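Local coordinates for uncharacterized protein XCC1541 (Xanthomonas campestris pv. campestris, PDB 2QJW) that is probably a hydrolase of the alpha/beta superfamily, with a likely serine nucleophile, whose substrate is not known, at residues K21-W34 against V162-L176. Residues are numbered along the deposited sequence; the frame is centred on the assembly and turned at random. Where two conformers were deposited one is given.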
ATOM      1  N   LYS A  21     -16.360   5.954  -5.560  1.00 17.64           N
ATOM      2  CA  LYS A  21     -15.221   5.022  -5.612  1.00 17.32           C
ATOM      3  C   LYS A  21     -15.375   3.966  -6.721  1.00 15.51           C
ATOM      4  O   LYS A  21     -14.405   3.698  -7.413  1.00 16.03           O
ATOM      5  CB  LYS A  21     -14.903   4.378  -4.257  1.00 22.36           C
ATOM      6  CG  LYS A  21     -14.427   5.424  -3.258  1.00 21.62           C
ATOM      7  CD  LYS A  21     -13.814   4.861  -2.018  1.00 26.75           C
ATOM      8  CE  LYS A  21     -14.818   4.075  -1.220  1.00 24.34           C
ATOM      9  NZ  LYS A  21     -15.950   4.833  -0.681  1.00 24.32           N
ATOM     10  N   VAL A  22     -16.565   3.386  -6.902  1.00 18.02           N
ATOM     11  CA  VAL A  22     -16.745   2.424  -7.998  1.00 17.34           C
ATOM     12  C   VAL A  22     -16.638   3.094  -9.361  1.00 16.46           C
ATOM     13  O   VAL A  22     -16.123   2.482 -10.278  1.00 15.94           O
ATOM     14  CB  VAL A  22     -18.033   1.561  -7.913  1.00 20.08           C
ATOM     15  CG1 VAL A  22     -17.874   0.530  -6.750  1.00 23.65           C
ATOM     16  CG2 VAL A  22     -19.294   2.437  -7.816  1.00 20.17           C
ATOM     17  N   THR A  23     -17.076   4.358  -9.497  1.00 15.44           N
ATOM     18  CA  THR A  23     -16.956   5.070 -10.710  1.00 15.26           C
ATOM     19  C   THR A  23     -15.472   5.275 -11.015  1.00 15.30           C
ATOM     20  O   THR A  23     -15.019   5.104 -12.138  1.00 14.84           O
ATOM     21  CB  THR A  23     -17.721   6.410 -10.586  1.00 21.60           C
ATOM     22  OG1 THR A  23     -19.110   6.094 -10.402  1.00 21.80           O
ATOM     23  CG2 THR A  23     -17.507   7.217 -11.807  1.00 19.70           C
ATOM     24  N   ALA A  24     -14.699   5.616 -10.018  1.00 13.20           N
ATOM     25  CA  ALA A  24     -13.256   5.769 -10.184  1.00 14.69           C
ATOM     26  C   ALA A  24     -12.609   4.471 -10.613  1.00 13.70           C
ATOM     27  O   ALA A  24     -11.734   4.468 -11.475  1.00 14.01           O
ATOM     28  CB  ALA A  24     -12.619   6.254  -8.884  1.00 14.50           C
ATOM     29  N   LEU A  25     -13.029   3.363 -10.031  1.00 11.70           N
ATOM     30  CA  LEU A  25     -12.458   2.085 -10.412  1.00 11.22           C
ATOM     31  C   LEU A  25     -12.857   1.722 -11.849  1.00 12.82           C
ATOM     32  O   LEU A  25     -12.057   1.110 -12.553  1.00 12.34           O
ATOM     33  CB  LEU A  25     -12.852   0.955  -9.479  1.00 14.43           C
ATOM     34  CG  LEU A  25     -12.398   1.043  -8.028  1.00 14.57           C
ATOM     35  CD1 LEU A  25     -12.632  -0.351  -7.364  1.00 16.09           C
ATOM     36  CD2 LEU A  25     -10.955   1.520  -7.885  1.00 14.16           C
ATOM     37  N   ALA A  26     -14.051   2.066 -12.277  1.00 10.37           N
ATOM     38  CA  ALA A  26     -14.474   1.846 -13.672  1.00 11.34           C
ATOM     39  C   ALA A  26     -13.592   2.656 -14.629  1.00 12.95           C
ATOM     40  O   ALA A  26     -13.254   2.179 -15.718  1.00 12.99           O
ATOM     41  CB  ALA A  26     -15.912   2.191 -13.855  1.00 12.58           C
ATOM     42  N   GLU A  27     -13.237   3.858 -14.263  1.00 12.70           N
ATOM     43  CA  GLU A  27     -12.353   4.667 -15.094  1.00 15.70           C
ATOM     44  C   GLU A  27     -10.985   3.991 -15.165  1.00 16.04           C
ATOM     45  O   GLU A  27     -10.365   3.985 -16.219  1.00 15.38           O
ATOM     46  CB  GLU A  27     -12.275   6.088 -14.537  1.00 17.55           C
ATOM     47  CG  GLU A  27     -11.283   6.980 -15.284  1.00 21.11           C
ATOM     48  N   VAL A  28     -10.498   3.372 -14.089  1.00 13.33           N
ATOM     49  CA  VAL A  28      -9.216   2.672 -14.147  1.00 11.66           C
ATOM     50  C   VAL A  28      -9.334   1.506 -15.067  1.00 12.00           C
ATOM     51  O   VAL A  28      -8.463   1.308 -15.940  1.00 11.74           O
ATOM     52  CB  VAL A  28      -8.789   2.200 -12.742  1.00 12.08           C
ATOM     53  CG1 VAL A  28      -7.631   1.277 -12.790  1.00 12.67           C
ATOM     54  CG2 VAL A  28      -8.406   3.396 -11.892  1.00 13.26           C
ATOM     55  N   ALA A  29     -10.368   0.688 -14.924  1.00  9.77           N
ATOM     56  CA  ALA A  29     -10.575  -0.457 -15.798  1.00 10.70           C
ATOM     57  C   ALA A  29     -10.584   0.054 -17.252  1.00 12.70           C
ATOM     58  O   ALA A  29      -9.882  -0.509 -18.096  1.00 13.10           O
ATOM     59  CB  ALA A  29     -11.832  -1.189 -15.474  1.00 11.83           C
ATOM     60  N   GLU A  30     -11.358   1.106 -17.524  1.00 13.42           N
ATOM     61  CA  GLU A  30     -11.399   1.666 -18.898  1.00 14.42           C
ATOM     62  C   GLU A  30     -10.048   2.023 -19.435  1.00 15.79           C
ATOM     63  O   GLU A  30      -9.693   1.622 -20.549  1.00 15.64           O
ATOM     64  CB  GLU A  30     -12.299   2.898 -18.866  1.00 14.30           C
ATOM     65  CG  GLU A  30     -12.566   3.541 -20.241  1.00 15.08           C
ATOM     66  CD  GLU A  30     -13.393   2.680 -21.174  1.00 21.83           C
ATOM     67  OE1 GLU A  30     -14.218   1.820 -20.784  1.00 18.10           O
ATOM     68  OE2 GLU A  30     -13.252   2.871 -22.403  1.00 25.29           O
ATOM     69  N   ARG A  31      -9.264   2.755 -18.671  1.00 13.66           N
ATOM     70  CA  ARG A  31      -7.968   3.260 -19.105  1.00 15.64           C
ATOM     71  C   ARG A  31      -6.933   2.163 -19.269  1.00 15.94           C
ATOM     72  O   ARG A  31      -5.933   2.344 -20.004  1.00 17.66           O
ATOM     73  CB  ARG A  31      -7.456   4.340 -18.164  1.00 17.18           C
ATOM     74  CG  ARG A  31      -8.270   5.592 -18.270  1.00 22.65           C
ATOM     75  CD  ARG A  31      -7.869   6.610 -17.221  1.00 34.07           C
ATOM     76  N   LEU A  32      -7.131   1.039 -18.578  0.50 15.42           N
ATOM     77  CA  LEU A  32      -6.244  -0.124 -18.643  0.50 15.02           C
ATOM     78  C   LEU A  32      -6.716  -1.211 -19.641  0.50 15.67           C
ATOM     79  O   LEU A  32      -6.138  -2.287 -19.737  0.50 15.88           O
ATOM     80  CB  LEU A  32      -6.013  -0.693 -17.222  0.50 15.52           C
ATOM     81  CG  LEU A  32      -4.864  -0.008 -16.449  0.50 18.28           C
ATOM     82  CD1 LEU A  32      -5.073   1.481 -16.197  0.50 15.17           C
ATOM     83  CD2 LEU A  32      -4.627  -0.691 -15.130  0.50 15.12           C
ATOM     84  N   GLY A  33      -7.788  -0.942 -20.364  1.00 13.88           N
ATOM     85  CA  GLY A  33      -8.254  -1.854 -21.394  1.00 15.25           C
ATOM     86  C   GLY A  33      -9.077  -3.045 -20.996  1.00 15.01           C
ATOM     87  O   GLY A  33      -9.297  -3.946 -21.787  1.00 16.08           O
ATOM     88  N   TRP A  34      -9.580  -3.032 -19.757  1.00 13.16           N
ATOM     89  CA  TRP A  34     -10.467  -4.030 -19.282  1.00 12.50           C
ATOM     90  C   TRP A  34     -11.908  -3.577 -19.535  1.00 12.12           C
ATOM     91  O   TRP A  34     -12.186  -2.354 -19.479  1.00 14.97           O
ATOM     92  CB  TRP A  34     -10.281  -4.232 -17.751  1.00 13.12           C
ATOM     93  CG  TRP A  34      -8.991  -4.959 -17.443  1.00 11.54           C
ATOM     94  CD1 TRP A  34      -7.725  -4.477 -17.628  1.00 16.74           C
ATOM     95  CD2 TRP A  34      -8.857  -6.262 -16.926  1.00 13.30           C
ATOM     96  NE1 TRP A  34      -6.822  -5.427 -17.281  1.00 16.40           N
ATOM     97  CE2 TRP A  34      -7.479  -6.538 -16.857  1.00 15.39           C
ATOM     98  CE3 TRP A  34      -9.765  -7.251 -16.573  1.00 13.49           C
ATOM     99  CZ2 TRP A  34      -7.005  -7.764 -16.439  1.00 17.80           C
ATOM    100  CZ3 TRP A  34      -9.277  -8.480 -16.128  1.00 19.77           C
ATOM    101  CH2 TRP A  34      -7.914  -8.706 -16.078  1.00 20.06           C
ATOM    102  N   VAL A 162      -9.424   8.491  -3.017  1.00 15.56           N
ATOM    103  CA  VAL A 162      -9.993   7.871  -4.205  1.00 14.83           C
ATOM    104  C   VAL A 162      -8.888   7.661  -5.229  1.00 14.57           C
ATOM    105  O   VAL A 162      -8.860   6.619  -5.890  1.00 17.68           O
ATOM    106  CB  VAL A 162     -11.136   8.689  -4.803  1.00 21.12           C
ATOM    107  CG1 VAL A 162     -11.632   8.032  -6.072  1.00 18.09           C
ATOM    108  CG2 VAL A 162     -12.290   8.794  -3.833  1.00 21.68           C
ATOM    109  N   GLN A 163      -7.974   8.613  -5.379  1.00 16.24           N
ATOM    110  CA  GLN A 163      -6.846   8.455  -6.331  1.00 19.66           C
ATOM    111  C   GLN A 163      -5.901   7.365  -5.871  1.00 16.62           C
ATOM    112  O   GLN A 163      -5.441   6.581  -6.686  1.00 16.33           O
ATOM    113  CB  GLN A 163      -6.041   9.748  -6.479  1.00 20.86           C
ATOM    114  N   ALA A 164      -5.560   7.303  -4.581  1.00 15.62           N
ATOM    115  CA  ALA A 164      -4.684   6.261  -4.045  1.00 13.92           C
ATOM    116  C   ALA A 164      -5.310   4.887  -4.274  1.00 12.18           C
ATOM    117  O   ALA A 164      -4.620   3.954  -4.720  1.00 12.82           O
ATOM    118  CB  ALA A 164      -4.417   6.501  -2.573  1.00 16.84           C
ATOM    119  N   ALA A 165      -6.597   4.765  -4.037  1.00 11.58           N
ATOM    120  CA  ALA A 165      -7.301   3.495  -4.247  1.00 11.74           C
ATOM    121  C   ALA A 165      -7.340   3.109  -5.718  1.00 11.78           C
ATOM    122  O   ALA A 165      -7.064   1.939  -6.074  1.00 11.67           O
ATOM    123  CB  ALA A 165      -8.710   3.588  -3.672  1.00 11.75           C
ATOM    124  N   SER A 166      -7.534   4.105  -6.587  1.00 10.94           N
ATOM    125  CA  SER A 166      -7.536   3.878  -8.027  1.00 13.36           C
ATOM    126  C   SER A 166      -6.179   3.383  -8.497  1.00 12.14           C
ATOM    127  O   SER A 166      -6.104   2.466  -9.310  1.00 12.47           O
ATOM    128  CB  SER A 166      -7.852   5.202  -8.739  1.00 14.77           C
ATOM    129  OG  SER A 166      -9.164   5.556  -8.510  1.00 19.56           O
ATOM    130  N   ARG A 167      -5.102   3.968  -8.004  1.00  9.99           N
ATOM    131  CA  ARG A 167      -3.774   3.574  -8.353  1.00 13.31           C
ATOM    132  C   ARG A 167      -3.494   2.145  -7.870  1.00 11.02           C
ATOM    133  O   ARG A 167      -2.816   1.382  -8.574  1.00 11.99           O
ATOM    134  CB  ARG A 167      -2.751   4.572  -7.791  1.00 14.61           C
ATOM    135  CG  ARG A 167      -2.585   5.775  -8.662  1.00 25.30           C
ATOM    136  CD  ARG A 167      -1.494   6.655  -8.130  1.00 35.70           C
ATOM    137  NE  ARG A 167      -1.964   7.393  -6.970  1.00 43.06           N
ATOM    138  CZ  ARG A 167      -2.549   8.590  -7.009  1.00 45.70           C
ATOM    139  NH1 ARG A 167      -2.816   9.215  -8.155  1.00 46.89           N
ATOM    140  NH2 ARG A 167      -2.908   9.145  -5.863  1.00 47.56           N
ATOM    141  N   ALA A 168      -3.959   1.777  -6.658  1.00 10.33           N
ATOM    142  CA  ALA A 168      -3.744   0.416  -6.146  1.00 11.06           C
ATOM    143  C   ALA A 168      -4.480  -0.561  -7.069  1.00 11.30           C
ATOM    144  O   ALA A 168      -3.970  -1.616  -7.368  1.00 10.33           O
ATOM    145  CB  ALA A 168      -4.229   0.270  -4.705  1.00  9.73           C
ATOM    146  N   PHE A 169      -5.700  -0.224  -7.494  1.00 10.07           N
ATOM    147  CA  PHE A 169      -6.408  -1.100  -8.408  1.00  8.19           C
ATOM    148  C   PHE A 169      -5.676  -1.247  -9.747  1.00  8.48           C
ATOM    149  O   PHE A 169      -5.582  -2.353 -10.313  1.00 10.83           O
ATOM    150  CB  PHE A 169      -7.829  -0.573  -8.630  1.00  9.62           C
ATOM    151  CG  PHE A 169      -8.731  -1.496  -9.406  1.00  9.20           C
ATOM    152  CD1 PHE A 169      -8.847  -2.825  -9.084  1.00 10.90           C
ATOM    153  CD2 PHE A 169      -9.552  -0.959 -10.392  1.00 10.78           C
ATOM    154  CE1 PHE A 169      -9.716  -3.624  -9.819  1.00 12.05           C
ATOM    155  CE2 PHE A 169     -10.421  -1.773 -11.113  1.00 10.26           C
ATOM    156  CZ  PHE A 169     -10.480  -3.053 -10.828  1.00 10.14           C
ATOM    157  N   ALA A 170      -5.188  -0.138 -10.276  1.00  9.45           N
ATOM    158  CA  ALA A 170      -4.426  -0.178 -11.492  1.00 11.53           C
ATOM    159  C   ALA A 170      -3.235  -1.080 -11.369  1.00 10.28           C
ATOM    160  O   ALA A 170      -2.889  -1.820 -12.291  1.00 11.40           O
ATOM    161  CB  ALA A 170      -3.962   1.291 -11.836  1.00  9.86           C
ATOM    162  N   GLU A 171      -2.533  -0.994 -10.260  0.50  8.93           N
ATOM    163  CA  GLU A 171      -1.373  -1.828 -10.027  0.50  9.58           C
ATOM    164  C   GLU A 171      -1.701  -3.309  -9.999  0.50 10.61           C
ATOM    165  O   GLU A 171      -0.891  -4.168 -10.446  0.50 11.89           O
ATOM    166  CB  GLU A 171      -0.723  -1.424  -8.722  0.50 11.80           C
ATOM    167  CG  GLU A 171       0.031  -0.124  -8.850  0.50 10.94           C
ATOM    168  CD  GLU A 171       0.270   0.562  -7.518  0.50 20.28           C
ATOM    169  OE1 GLU A 171      -0.004  -0.034  -6.444  0.50 16.37           O
ATOM    170  OE2 GLU A 171       0.720   1.724  -7.560  0.50 22.92           O
ATOM    171  N   LEU A 172      -2.875  -3.620  -9.446  1.00 10.31           N
ATOM    172  CA  LEU A 172      -3.366  -4.994  -9.453  1.00 10.63           C
ATOM    173  C   LEU A 172      -3.647  -5.404 -10.885  1.00 11.37           C
ATOM    174  O   LEU A 172      -3.117  -6.452 -11.322  1.00 11.61           O
ATOM    175  CB  LEU A 172      -4.636  -5.154  -8.634  1.00 11.57           C
ATOM    176  CG  LEU A 172      -5.198  -6.570  -8.640  1.00 11.61           C
ATOM    177  CD1 LEU A 172      -4.316  -7.573  -7.950  1.00 11.75           C
ATOM    178  CD2 LEU A 172      -6.563  -6.542  -7.977  1.00 10.19           C
ATOM    179  N   LEU A 173      -4.419  -4.641 -11.630  1.00 10.58           N
ATOM    180  CA  LEU A 173      -4.742  -5.035 -13.017  1.00 11.15           C
ATOM    181  C   LEU A 173      -3.493  -5.161 -13.865  1.00 12.69           C
ATOM    182  O   LEU A 173      -3.402  -6.096 -14.677  1.00 12.85           O
ATOM    183  CB  LEU A 173      -5.692  -4.064 -13.656  1.00 10.88           C
ATOM    184  CG  LEU A 173      -7.113  -3.991 -13.046  1.00 12.65           C
ATOM    185  CD1 LEU A 173      -7.972  -2.920 -13.810  1.00 10.58           C
ATOM    186  CD2 LEU A 173      -7.706  -5.414 -12.972  1.00 13.78           C
ATOM    187  N   GLN A 174      -2.526  -4.296 -13.654  1.00 10.48           N
ATOM    188  CA  GLN A 174      -1.308  -4.318 -14.490  1.00 15.40           C
ATOM    189  C   GLN A 174      -0.456  -5.543 -14.217  1.00 15.51           C
ATOM    190  O   GLN A 174       0.395  -5.891 -15.049  1.00 16.37           O
ATOM    191  CB  GLN A 174      -0.499  -3.049 -14.247  1.00 16.58           C
ATOM    192  CG  GLN A 174      -1.087  -1.754 -14.862  1.00 20.00           C
ATOM    193  CD  GLN A 174      -0.625  -0.443 -14.116  1.00 24.70           C
ATOM    194  OE1 GLN A 174       0.098  -0.490 -13.104  1.00 37.00           O
ATOM    195  NE2 GLN A 174      -1.083   0.695 -14.587  1.00 30.63           N
ATOM    196  N   SER A 175      -0.682  -6.252 -13.111  1.00 11.97           N
ATOM    197  CA  SER A 175       0.107  -7.409 -12.744  1.00 14.49           C
ATOM    198  C   SER A 175      -0.438  -8.695 -13.371  1.00 15.21           C
ATOM    199  O   SER A 175       0.150  -9.782 -13.166  1.00 16.27           O
ATOM    200  CB  SER A 175       0.107  -7.572 -11.228  1.00 15.52           C
ATOM    201  OG  SER A 175      -1.111  -8.046 -10.688  1.00 14.67           O
ATOM    202  N   LEU A 176      -1.593  -8.633 -14.012  1.00 14.09           N
ATOM    203  CA  LEU A 176      -2.311  -9.848 -14.403  1.00 15.96           C
ATOM    204  C   LEU A 176      -2.036 -10.300 -15.807  1.00 23.95           C
ATOM    205  O   LEU A 176      -1.548  -9.522 -16.570  1.00 25.12           O
ATOM    206  CB  LEU A 176      -3.828  -9.557 -14.293  1.00 14.78           C
ATOM    207  CG  LEU A 176      -4.250  -9.194 -12.849  1.00 10.99           C
ATOM    208  CD1 LEU A 176      -5.789  -8.937 -12.787  1.00 13.50           C
ATOM    209  CD2 LEU A 176      -3.884 -10.161 -11.703  1.00 11.16           C
ATOM    210  OXT LEU A 176      -2.347 -11.428 -16.192  1.00 29.81           O
TER
HETATM  211  O   HOH W   1     -10.079   6.697 -11.535  1.00 26.00           O
HETATM  212  O   HOH W   2      -3.895  -6.298 -17.267  1.00 30.29           O
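Val28 of helix 21-31 packs as a knob into a hole on helix 162-174 lined by Ser166, Phe169, Ala170 and Leu173. Its two methyls divide the work: Val28 CG1, anti to the backbone N (chi1 169°), lies 3.8 Å from Ala170 CA, while CG2 rests against the CB and carbonyl O of Ser166. The helices run the same way, inclined by 38° with axes 9.3 Å apart, and small residues permit the approach. Ala24 CB packs tightly against Val162 CG1 at 3.5 Å and also meets Ser166 OG. In one of its two conformers, Leu32 brings CD2 close to Ala170, Leu173 CB and Gln174 CG.

Aromatic rings extend the apolar seam. Leu25 lays CD1 over one face of Phe169, and Leu25 CD2 touches Phe169 CD2 at 3.8 Å. Beyond the helix, Gly33 closes a Schellman motif with positive phi, and the chain turns so that Trp34 meets Leu173: Leu173 CD2 stands 4.2 Å from the centroid of the six-membered ring of Trp34, a CH-pi contact over the face.

No direct hydrogen bond joins the segments; water does the polar bridging. One water accepts from Trp34 NE1, in the plane of the indole, and donates to Leu173 O at 2.6 Å, tying the indole to the backbone at Leu173. Another donates to Ala24 O and, weakly, to Ser166 OG, which itself donates to Val162 O (2.8 Å); Ser166 N reaches that oxygen from the opposite face.

On the side of the sheet, Leu25 and Phe169 both reach Phe101 of strand 99-103, and Trp34 and Leu173 share Val77 of strand 76-81. Two neighbouring helices covering one face of a parallel sheet, the second closing the chain, are characteristic of the alpha/beta-hydrolase fold.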